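CHAD domain protein (Streptomyces chartreusis, PDB 6RN5) probably binds polyphosphate through its helical CHAD domain and also binds copper ions, combining both kinds of binding in one fold. Local coordinates at residues D22-A30 and I69-L80. Sequence-based numbering, arbitrary orientation.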
loop_
_atom_site.group_PDB
_atom_site.type_symbol
_atom_site.label_atom_id
_atom_site.label_comp_id
_atom_site.label_asym_id
_atom_site.label_seq_id
_atom_site.Cartn_x
_atom_site.Cartn_y
_atom_site.Cartn_z
ATOM N N ASP A 22 10.333 3.513 -50.642
ATOM C CA ASP A 22 10.310 2.115 -51.066
ATOM C C ASP A 22 10.543 1.188 -49.910
ATOM O O ASP A 22 10.030 0.090 -49.912
ATOM C CB ASP A 22 11.313 1.870 -52.185
ATOM C CG ASP A 22 10.968 2.666 -53.441
ATOM O OD1 ASP A 22 9.794 3.097 -53.600
ATOM O OD2 ASP A 22 11.884 2.887 -54.258
ATOM N N THR A 23 11.333 1.630 -48.931
ATOM C CA THR A 23 11.516 0.893 -47.691
ATOM C C THR A 23 10.182 0.810 -46.959
ATOM O O THR A 23 9.813 -0.252 -46.456
ATOM C CB THR A 23 12.550 1.553 -46.756
ATOM O OG1 THR A 23 13.700 1.906 -47.510
ATOM C CG2 THR A 23 13.002 0.600 -45.607
ATOM N N LEU A 24 9.481 1.937 -46.919
ATOM C CA LEU A 24 8.173 2.040 -46.285
ATOM C C LEU A 24 7.185 1.078 -46.946
ATOM O O LEU A 24 6.439 0.430 -46.242
ATOM C CB LEU A 24 7.630 3.464 -46.400
ATOM C CG LEU A 24 6.171 3.730 -46.082
ATOM C CD1 LEU A 24 5.885 3.348 -44.641
ATOM C CD2 LEU A 24 5.864 5.214 -46.312
ATOM N N ALA A 25 7.155 1.038 -48.284
ATOM C CA ALA A 25 6.279 0.151 -49.028
ATOM C C ALA A 25 6.605 -1.303 -48.701
ATOM O O ALA A 25 5.690 -2.115 -48.547
ATOM C CB ALA A 25 6.409 0.370 -50.514
ATOM N N GLY A 26 7.884 -1.618 -48.618
ATOM C CA GLY A 26 8.323 -3.004 -48.310
ATOM C C GLY A 26 7.795 -3.402 -46.938
ATOM O O GLY A 26 7.311 -4.512 -46.757
ATOM N N TYR A 27 7.856 -2.489 -45.970
ATOM C CA TYR A 27 7.390 -2.784 -44.616
ATOM C C TYR A 27 5.881 -3.013 -44.585
ATOM O O TYR A 27 5.427 -4.027 -43.998
ATOM C CB TYR A 27 7.796 -1.688 -43.642
ATOM C CG TYR A 27 7.426 -1.950 -42.206
ATOM C CD1 TYR A 27 8.069 -2.949 -41.454
ATOM C CD2 TYR A 27 6.396 -1.216 -41.594
ATOM C CE1 TYR A 27 7.695 -3.183 -40.115
ATOM C CE2 TYR A 27 6.016 -1.450 -40.273
ATOM C CZ TYR A 27 6.668 -2.426 -39.543
ATOM O OH TYR A 27 6.292 -2.607 -38.228
ATOM N N LEU A 28 5.117 -2.124 -45.249
ATOM C CA LEU A 28 3.683 -2.271 -45.355
ATOM C C LEU A 28 3.267 -3.583 -46.047
ATOM O O LEU A 28 2.388 -4.285 -45.546
ATOM C CB LEU A 28 3.024 -1.061 -46.053
ATOM C CG LEU A 28 2.984 0.217 -45.195
ATOM C CD1 LEU A 28 2.606 1.442 -46.010
ATOM C CD2 LEU A 28 2.028 0.050 -44.012
ATOM N N ARG A 29 3.871 -3.896 -47.191
ATOM C CA ARG A 29 3.602 -5.167 -47.891
ATOM C C ARG A 29 3.850 -6.405 -46.999
ATOM O O ARG A 29 3.035 -7.322 -46.965
ATOM C CB ARG A 29 4.381 -5.263 -49.229
ATOM C CG ARG A 29 3.793 -4.382 -50.345
ATOM C CD ARG A 29 4.346 -4.662 -51.762
ATOM N NE ARG A 29 5.795 -4.496 -51.727
ATOM C CZ ARG A 29 6.479 -3.398 -52.096
ATOM N NH1 ARG A 29 7.812 -3.387 -51.959
ATOM N NH2 ARG A 29 5.857 -2.333 -52.637
ATOM N N ALA A 30 4.956 -6.393 -46.261
ATOM C CA ALA A 30 5.317 -7.462 -45.350
ATOM C C ALA A 30 4.304 -7.649 -44.226
ATOM O O ALA A 30 3.906 -8.777 -43.940
ATOM C CB ALA A 30 6.679 -7.182 -44.735
ATOM N N ILE A 69 0.327 -1.721 -39.067
ATOM C CA ILE A 69 -0.090 -1.064 -40.282
ATOM C C ILE A 69 -0.731 0.279 -39.894
ATOM O O ILE A 69 -0.436 1.332 -40.481
ATOM C CB ILE A 69 -1.060 -1.966 -41.036
ATOM C CG1 ILE A 69 -0.318 -3.201 -41.536
ATOM C CG2 ILE A 69 -1.681 -1.245 -42.192
ATOM C CD1 ILE A 69 -1.221 -4.268 -42.149
ATOM N N SER A 70 -1.557 0.230 -38.857
ATOM C CA SER A 70 -2.265 1.380 -38.408
ATOM C C SER A 70 -1.265 2.452 -37.945
ATOM O O SER A 70 -1.388 3.636 -38.300
ATOM C CB SER A 70 -3.265 0.966 -37.318
ATOM O OG SER A 70 -4.163 2.009 -37.095
ATOM N N ALA A 71 -0.246 2.031 -37.210
ATOM C CA ALA A 71 0.815 2.947 -36.782
ATOM C C ALA A 71 1.548 3.592 -37.955
ATOM O O ALA A 71 1.813 4.801 -37.974
ATOM C CB ALA A 71 1.824 2.225 -35.888
ATOM N N THR A 72 1.896 2.767 -38.918
ATOM C CA THR A 72 2.653 3.190 -40.077
ATOM C C THR A 72 1.874 4.244 -40.866
ATOM O O THR A 72 2.443 5.241 -41.309
ATOM C CB THR A 72 2.976 1.983 -40.933
ATOM O OG1 THR A 72 3.794 1.094 -40.163
ATOM C CG2 THR A 72 3.743 2.364 -42.165
ATOM N N LEU A 73 0.576 4.021 -41.005
ATOM C CA LEU A 73 -0.293 4.937 -41.723
ATOM C C LEU A 73 -0.439 6.256 -40.960
ATOM O O LEU A 73 -0.903 7.211 -41.508
ATOM C CB LEU A 73 -1.657 4.294 -41.998
ATOM C CG LEU A 73 -1.758 3.557 -43.350
ATOM C CD1 LEU A 73 -0.639 2.580 -43.597
ATOM C CD2 LEU A 73 -3.082 2.832 -43.459
ATOM N N HIS A 74 -0.062 6.288 -39.689
ATOM C CA HIS A 74 -0.150 7.505 -38.902
ATOM C C HIS A 74 1.156 8.238 -39.087
ATOM O O HIS A 74 1.157 9.345 -39.573
ATOM C CB HIS A 74 -0.390 7.187 -37.404
ATOM C CG HIS A 74 -0.565 8.395 -36.556
ATOM N ND1 HIS A 74 0.454 8.943 -35.814
ATOM C CD2 HIS A 74 -1.641 9.188 -36.358
ATOM C CE1 HIS A 74 0.010 10.005 -35.175
ATOM N NE2 HIS A 74 -1.262 10.174 -35.482
ATOM N N THR A 75 2.254 7.600 -38.670
ATOM C CA THR A 75 3.597 8.199 -38.651
ATOM C C THR A 75 4.020 8.710 -40.033
ATOM O O THR A 75 4.701 9.751 -40.139
ATOM C CB THR A 75 4.632 7.172 -38.131
ATOM O OG1 THR A 75 4.267 6.751 -36.817
ATOM C CG2 THR A 75 6.016 7.758 -38.086
ATOM N N PHE A 76 3.649 7.949 -41.075
ATOM C CA PHE A 76 4.147 8.160 -42.442
ATOM C C PHE A 76 3.014 8.532 -43.364
ATOM O O PHE A 76 3.081 8.338 -44.580
ATOM C CB PHE A 76 4.881 6.905 -42.971
ATOM C CG PHE A 76 6.039 6.447 -42.099
ATOM C CD1 PHE A 76 7.310 7.017 -42.227
ATOM C CD2 PHE A 76 5.873 5.417 -41.167
ATOM C CE1 PHE A 76 8.378 6.566 -41.428
ATOM C CE2 PHE A 76 6.936 4.975 -40.364
ATOM C CZ PHE A 76 8.177 5.549 -40.486
ATOM N N GLN A 77 1.990 9.122 -42.769
ATOM C CA GLN A 77 0.803 9.506 -43.487
ATOM C C GLN A 77 1.147 10.452 -44.607
ATOM O O GLN A 77 0.520 10.390 -45.640
ATOM C CB GLN A 77 -0.231 10.194 -42.590
ATOM C CG GLN A 77 -1.559 10.391 -43.321
ATOM C CD GLN A 77 -2.727 10.705 -42.407
ATOM O OE1 GLN A 77 -3.245 11.810 -42.449
ATOM N NE2 GLN A 77 -3.153 9.724 -41.571
ATOM N N SER A 78 2.149 11.304 -44.417
ATOM C CA SER A 78 2.465 12.296 -45.460
ATOM C C SER A 78 2.989 11.644 -46.725
ATOM O O SER A 78 2.940 12.256 -47.760
ATOM C CB SER A 78 3.478 13.333 -44.949
ATOM O OG SER A 78 4.607 12.699 -44.402
ATOM N N LEU A 79 3.509 10.416 -46.656
ATOM C CA LEU A 79 3.995 9.732 -47.867
ATOM C C LEU A 79 2.954 8.844 -48.567
ATOM O O LEU A 79 3.286 8.188 -49.521
ATOM C CB LEU A 79 5.260 8.917 -47.550
ATOM C CG LEU A 79 6.408 9.820 -47.068
ATOM C CD1 LEU A 79 7.650 8.991 -46.956
ATOM C CD2 LEU A 79 6.665 10.973 -48.024
ATOM N N LEU A 80 1.696 8.879 -48.126
ATOM C CA LEU A 80 0.668 7.931 -48.559
ATOM C C LEU A 80 -0.600 8.717 -48.902
ATOM O O LEU A 80 -0.800 9.778 -48.403
ATOM C CB LEU A 80 0.386 6.932 -47.425
ATOM C CG LEU A 80 1.569 6.078 -46.940
ATOM C CD1 LEU A 80 1.419 5.509 -45.526
ATOM C CD2 LEU A 80 1.780 4.922 -47.879
#
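Leu24 and Leu28, one turn apart on helix 21-42, close on the methyl of Thr72 from helix 56-75. Thr72 CG2 lies 3.4 Å from Leu24 CD1 and equally near Leu28 CD2, both tighter than usual for carbon pairs; the methyl fits into the notch between the two leucine ends. The approaches differ: Leu28 meets Thr72 tip to tip, whereas Leu24 and Thr72 slide past each other in opposite directions. With CG of Leu24 anti to the backbone N (chi1 167°), its second methyl, CD2, reaches Phe76 CB at 3.9 Å and Leu79 CB at 4.0 Å, just where the helix ends and the chain turns into the 3-10 segment 77-79. Leu28 forks: CD2 also touches Leu73 CD1 at 3.7 Å, while CD1 meets Leu80 CD2 end-on at 4.0 Å. An alanine in place of Leu28 would probably open a gap between Thr72, Leu73 and Leu80 and take from the Leu80 methyl its closer leucine partner. Tyr27 turns its ring edge to Thr72, whose OG1 lies near the ring plane, 3.4 Å from Tyr27 CE2. Both hydroxyls are bonded elsewhere, Thr72 OG1 to Arg68 O within its own helix and Tyr27 OH to Glu292 on helix 274-295, and the contact between the segments is carried mainly by carbon atoms. Helix 82-120 extends the apolar cluster through Trp84 and Met88, which touch Leu73. The axes of segments 22-30 and 69-75 make an angle of 156° and approach to 10.5 Å, a nearly antiparallel pairing of two helices, as in the all-helical bundles of CHAD domains, here away from the copper and carbonate sites.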